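Local coordinates for protein aspartate aminotransferase (Rhodobacter sphaeroides, PDB 3NRA) that probably transfers the amino group of L-aspartate to 2-oxoglutarate with pyridoxal 5'-phosphate as cofactor, giving oxaloacetate and L-glutamate, at residues H312-L323 with R332-P342. Numbering follows the deposited sequence. Where two conformers were deposited one is given.
Sequences HQAIRDELLHVL and RTPQAGSYLFP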
loop_
_atom_site.group_PDB
_atom_site.type_symbol
_atom_site.label_atom_id
_atom_site.label_comp_id
_atom_site.label_asym_id
_atom_site.label_seq_id
_atom_site.Cartn_x
_atom_site.Cartn_y
_atom_site.Cartn_z
ATOM N N HIS B 312 14.294 -3.365 -26.464
ATOM C CA HIS B 312 12.867 -3.097 -26.547
ATOM C C HIS B 312 12.448 -2.461 -27.866
ATOM O O HIS B 312 11.359 -2.699 -28.342
ATOM C CB HIS B 312 12.419 -2.207 -25.394
ATOM C CG HIS B 312 12.261 -2.935 -24.111
ATOM N ND1 HIS B 312 13.320 -3.241 -23.302
ATOM C CD2 HIS B 312 11.158 -3.395 -23.478
ATOM C CE1 HIS B 312 12.880 -3.865 -22.224
ATOM N NE2 HIS B 312 11.574 -3.970 -22.308
ATOM N N GLN B 313 13.332 -1.654 -28.444
ATOM C CA GLN B 313 13.048 -0.962 -29.698
ATOM C C GLN B 313 13.037 -1.960 -30.855
ATOM O O GLN B 313 12.250 -1.830 -31.775
ATOM C CB GLN B 313 14.098 0.135 -29.957
ATOM C CG GLN B 313 13.651 1.228 -30.932
ATOM C CD GLN B 313 14.548 2.472 -30.914
ATOM O OE1 GLN B 313 14.969 2.960 -29.846
ATOM N NE2 GLN B 313 14.812 3.009 -32.089
ATOM N N ALA B 314 13.883 -2.977 -30.778
ATOM C CA ALA B 314 13.874 -4.056 -31.780
ATOM C C ALA B 314 12.564 -4.842 -31.721
ATOM O O ALA B 314 11.971 -5.154 -32.764
ATOM C CB ALA B 314 15.085 -4.981 -31.600
ATOM N N ILE B 315 12.076 -5.100 -30.509
ATOM C CA ILE B 315 10.792 -5.777 -30.321
ATOM C C ILE B 315 9.638 -4.887 -30.802
ATOM O O ILE B 315 8.785 -5.332 -31.587
ATOM C CB ILE B 315 10.537 -6.140 -28.850
ATOM C CG1 ILE B 315 11.561 -7.174 -28.356
ATOM C CG2 ILE B 315 9.129 -6.695 -28.687
ATOM C CD1 ILE B 315 11.514 -7.380 -26.878
ATOM N N ARG B 316 9.629 -3.636 -30.333
ATOM C CA ARG B 316 8.677 -2.635 -30.816
ATOM C C ARG B 316 8.541 -2.665 -32.337
ATOM O O ARG B 316 7.421 -2.773 -32.865
ATOM C CB ARG B 316 9.107 -1.238 -30.382
ATOM C CG ARG B 316 8.123 -0.120 -30.755
ATOM C CD ARG B 316 8.793 1.256 -30.703
ATOM N NE ARG B 316 9.731 1.455 -31.806
ATOM C CZ ARG B 316 10.342 2.615 -32.088
ATOM N NH1 ARG B 316 10.106 3.719 -31.369
ATOM N NH2 ARG B 316 11.177 2.683 -33.121
ATOM N N ASP B 317 9.667 -2.599 -33.039
ATOM C CA ASP B 317 9.653 -2.452 -34.506
ATOM C C ASP B 317 9.157 -3.698 -35.236
ATOM O O ASP B 317 8.461 -3.589 -36.251
ATOM C CB ASP B 317 11.055 -2.092 -35.031
ATOM C CG ASP B 317 11.496 -0.676 -34.643
ATOM O OD1 ASP B 317 10.664 0.105 -34.145
ATOM O OD2 ASP B 317 12.690 -0.363 -34.838
ATOM N N GLU B 318 9.563 -4.876 -34.779
ATOM C CA GLU B 318 9.102 -6.110 -35.418
ATOM C C GLU B 318 7.636 -6.370 -35.099
ATOM O O GLU B 318 6.911 -6.798 -35.946
ATOM C CB GLU B 318 9.963 -7.329 -35.056
ATOM C CG GLU B 318 9.738 -8.520 -36.051
ATOM C CD GLU B 318 10.664 -9.723 -35.805
ATOM O OE1 GLU B 318 11.317 -9.784 -34.736
ATOM O OE2 GLU B 318 10.732 -10.604 -36.686
ATOM N N LEU B 319 7.199 -6.076 -33.878
ATOM C CA LEU B 319 5.763 -6.202 -33.569
ATOM C C LEU B 319 4.937 -5.265 -34.411
ATOM O O LEU B 319 3.878 -5.647 -34.886
ATOM C CB LEU B 319 5.460 -5.960 -32.097
ATOM C CG LEU B 319 5.764 -7.095 -31.096
ATOM C CD1 LEU B 319 4.918 -6.915 -29.855
ATOM C CD2 LEU B 319 5.528 -8.474 -31.663
ATOM N N LEU B 320 5.420 -4.050 -34.615
ATOM C CA LEU B 320 4.704 -3.090 -35.436
ATOM C C LEU B 320 4.607 -3.565 -36.870
ATOM O O LEU B 320 3.551 -3.503 -37.460
ATOM C CB LEU B 320 5.358 -1.711 -35.373
ATOM C CG LEU B 320 5.028 -0.864 -34.132
ATOM C CD1 LEU B 320 5.912 0.383 -34.109
ATOM C CD2 LEU B 320 3.528 -0.485 -34.113
ATOM N N HIS B 321 5.702 -4.105 -37.398
ATOM C CA HIS B 321 5.698 -4.674 -38.738
ATOM C C HIS B 321 4.601 -5.760 -38.924
ATOM O O HIS B 321 3.862 -5.740 -39.914
ATOM C CB HIS B 321 7.044 -5.281 -39.070
ATOM C CG HIS B 321 7.145 -5.747 -40.474
ATOM N ND1 HIS B 321 7.262 -4.876 -41.542
ATOM C CD2 HIS B 321 7.107 -6.997 -41.005
ATOM C CE1 HIS B 321 7.313 -5.575 -42.665
ATOM N NE2 HIS B 321 7.211 -6.862 -42.367
ATOM N N VAL B 322 4.539 -6.695 -37.976
ATOM C CA VAL B 322 3.570 -7.794 -38.003
ATOM C C VAL B 322 2.130 -7.279 -37.895
ATOM O O VAL B 322 1.290 -7.652 -38.700
ATOM C CB VAL B 322 3.845 -8.817 -36.865
ATOM C CG1 VAL B 322 2.678 -9.825 -36.741
ATOM C CG2 VAL B 322 5.180 -9.557 -37.110
ATOM N N LEU B 323 1.865 -6.388 -36.933
ATOM C CA LEU B 323 0.488 -5.861 -36.703
ATOM C C LEU B 323 0.004 -4.996 -37.866
ATOM O O LEU B 323 -1.085 -5.188 -38.383
ATOM C CB LEU B 323 0.420 -5.048 -35.387
ATOM C CG LEU B 323 0.644 -5.817 -34.072
ATOM C CD1 LEU B 323 0.908 -4.831 -32.901
ATOM C CD2 LEU B 323 -0.524 -6.700 -33.747
ATOM N N ARG B 332 -0.184 3.248 -33.190
ATOM C CA ARG B 332 0.811 4.290 -33.077
ATOM C C ARG B 332 2.131 3.653 -32.705
ATOM O O ARG B 332 2.166 2.685 -31.922
ATOM C CB ARG B 332 0.440 5.354 -32.009
ATOM C CG ARG B 332 -0.626 6.425 -32.480
ATOM C CD ARG B 332 -0.082 7.369 -33.521
ATOM N NE ARG B 332 0.987 8.192 -32.979
ATOM C CZ ARG B 332 0.812 9.333 -32.312
ATOM N NH1 ARG B 332 -0.409 9.834 -32.120
ATOM N NH2 ARG B 332 1.869 9.984 -31.824
ATOM N N THR B 333 3.211 4.203 -33.248
ATOM C CA THR B 333 4.552 3.876 -32.780
ATOM C C THR B 333 4.712 4.330 -31.366
ATOM O O THR B 333 4.604 5.528 -31.100
ATOM C CB THR B 333 5.618 4.560 -33.608
ATOM O OG1 THR B 333 5.381 4.304 -34.987
ATOM C CG2 THR B 333 7.045 4.037 -33.211
ATOM N N PRO B 334 4.997 3.386 -30.428
ATOM C CA PRO B 334 5.331 3.811 -29.072
ATOM C C PRO B 334 6.644 4.596 -29.032
ATOM O O PRO B 334 7.580 4.263 -29.740
ATOM C CB PRO B 334 5.490 2.469 -28.304
ATOM C CG PRO B 334 4.944 1.441 -29.172
ATOM C CD PRO B 334 5.049 1.918 -30.558
ATOM N N GLN B 335 6.679 5.650 -28.225
ATOM C CA GLN B 335 7.814 6.581 -28.191
ATOM C C GLN B 335 8.576 6.503 -26.858
ATOM O O GLN B 335 9.758 6.836 -26.786
ATOM C CB GLN B 335 7.318 7.982 -28.451
ATOM C CG GLN B 335 6.814 8.169 -29.907
ATOM C CD GLN B 335 5.947 9.414 -30.107
ATOM O OE1 GLN B 335 4.986 9.663 -29.349
ATOM N NE2 GLN B 335 6.234 10.165 -31.170
ATOM N N ALA B 336 7.903 6.048 -25.825
ATOM C CA ALA B 336 8.574 5.553 -24.638
ATOM C C ALA B 336 7.726 4.461 -23.988
ATOM O O ALA B 336 6.527 4.376 -24.228
ATOM C CB ALA B 336 8.846 6.718 -23.647
ATOM N N GLY B 337 8.359 3.610 -23.202
ATOM C CA GLY B 337 7.662 2.506 -22.520
ATOM C C GLY B 337 7.395 1.320 -23.428
ATOM O O GLY B 337 7.767 1.344 -24.592
ATOM N N SER B 338 6.754 0.275 -22.896
ATOM C CA SER B 338 6.598 -1.004 -23.600
ATOM C C SER B 338 5.125 -1.381 -23.874
ATOM O O SER B 338 4.784 -2.582 -23.887
ATOM C CB SER B 338 7.280 -2.116 -22.801
ATOM O OG SER B 338 8.538 -1.687 -22.328
ATOM N N TYR B 339 4.266 -0.375 -24.127
ATOM C CA TYR B 339 2.876 -0.624 -24.527
ATOM C C TYR B 339 2.614 -0.352 -26.025
ATOM O O TYR B 339 3.084 0.634 -26.572
ATOM C CB TYR B 339 1.936 0.207 -23.697
ATOM C CG TYR B 339 1.963 -0.163 -22.248
ATOM C CD1 TYR B 339 1.711 -1.486 -21.832
ATOM C CD2 TYR B 339 2.236 0.793 -21.272
ATOM C CE1 TYR B 339 1.731 -1.831 -20.492
ATOM C CE2 TYR B 339 2.267 0.451 -19.933
ATOM C CZ TYR B 339 2.017 -0.875 -19.550
ATOM O OH TYR B 339 2.068 -1.228 -18.221
ATOM N N LEU B 340 1.922 -1.291 -26.678
ATOM C CA LEU B 340 1.309 -1.089 -27.984
ATOM C C LEU B 340 -0.210 -1.246 -27.848
ATOM O O LEU B 340 -0.703 -2.161 -27.149
ATOM C CB LEU B 340 1.796 -2.116 -28.979
ATOM C CG LEU B 340 3.146 -1.995 -29.654
ATOM C CD1 LEU B 340 3.664 -3.417 -30.034
ATOM C CD2 LEU B 340 3.060 -1.132 -30.872
ATOM N N PHE B 341 -0.940 -0.420 -28.571
ATOM C CA PHE B 341 -2.378 -0.388 -28.499
ATOM C C PHE B 341 -2.990 -0.453 -29.924
ATOM O O PHE B 341 -3.498 0.534 -30.435
ATOM C CB PHE B 341 -2.766 0.885 -27.768
ATOM C CG PHE B 341 -4.154 0.901 -27.244
ATOM C CD1 PHE B 341 -4.607 -0.096 -26.387
ATOM C CD2 PHE B 341 -4.989 1.978 -27.514
ATOM C CE1 PHE B 341 -5.864 -0.044 -25.856
ATOM C CE2 PHE B 341 -6.262 2.019 -26.990
ATOM C CZ PHE B 341 -6.692 1.005 -26.145
ATOM N N PRO B 342 -2.931 -1.637 -30.564
ATOM C CA PRO B 342 -3.509 -1.765 -31.880
ATOM C C PRO B 342 -5.041 -1.695 -31.894
ATOM O O PRO B 342 -5.695 -2.252 -31.014
ATOM C CB PRO B 342 -3.025 -3.134 -32.336
ATOM C CG PRO B 342 -2.706 -3.839 -31.130
ATOM C CD PRO B 342 -2.138 -2.813 -30.232
#
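Chi1 of R316 (-176°) swings CG opposite the backbone N, and a bend at chi3 (72°) helps bring the head to the loop, with the methylenes laid along the ring of P334, CG to CD 3.7 Å. NH1 then donates to the carbonyl oxygen of P334 at 3.1 Å, nearly along the C=O axis though 20° out of the guanidinium plane. CG2 of T333 covers one guanidinium face toward its rim and CG of Q313 the opposite one, while NE and NH2 both grip OD1 of D317, NH2 in a salt bridge at 2.8 Å. A long side chain suits this place: its carbons pack on proline, and its head, kept from turning by D317, reaches a loop carbonyl.

Branched, apolar leucines suit the buried space between helix and strand, which they fill with methyls. Those of L340 diverge: CD1 meets CD1 of L319 at 3.7 Å, and CD2 presses on CD2 of L320, closer than usual for two carbons. CD1 of L320 also rests against ring carbon CD of P334, and L323 CD1 touches P342 CG at 4.1 Å. At the other end, CD2 of H312 lies 3.3 Å from OG of S338; the polar atoms are bonded elsewhere, H312 NE2 to S385 OG and S338 OG to Y221 OH.

L319 also touches A395 of helix 388-404, and L340 pairs with L382 in the small mixed sheet. Helix 304-324 thus packs on strand 339-340, outermost in its sheet within the chain, and on loop residues before and after it, a helix-on-sheet arrangement of the small domain of fold-type I aminotransferases.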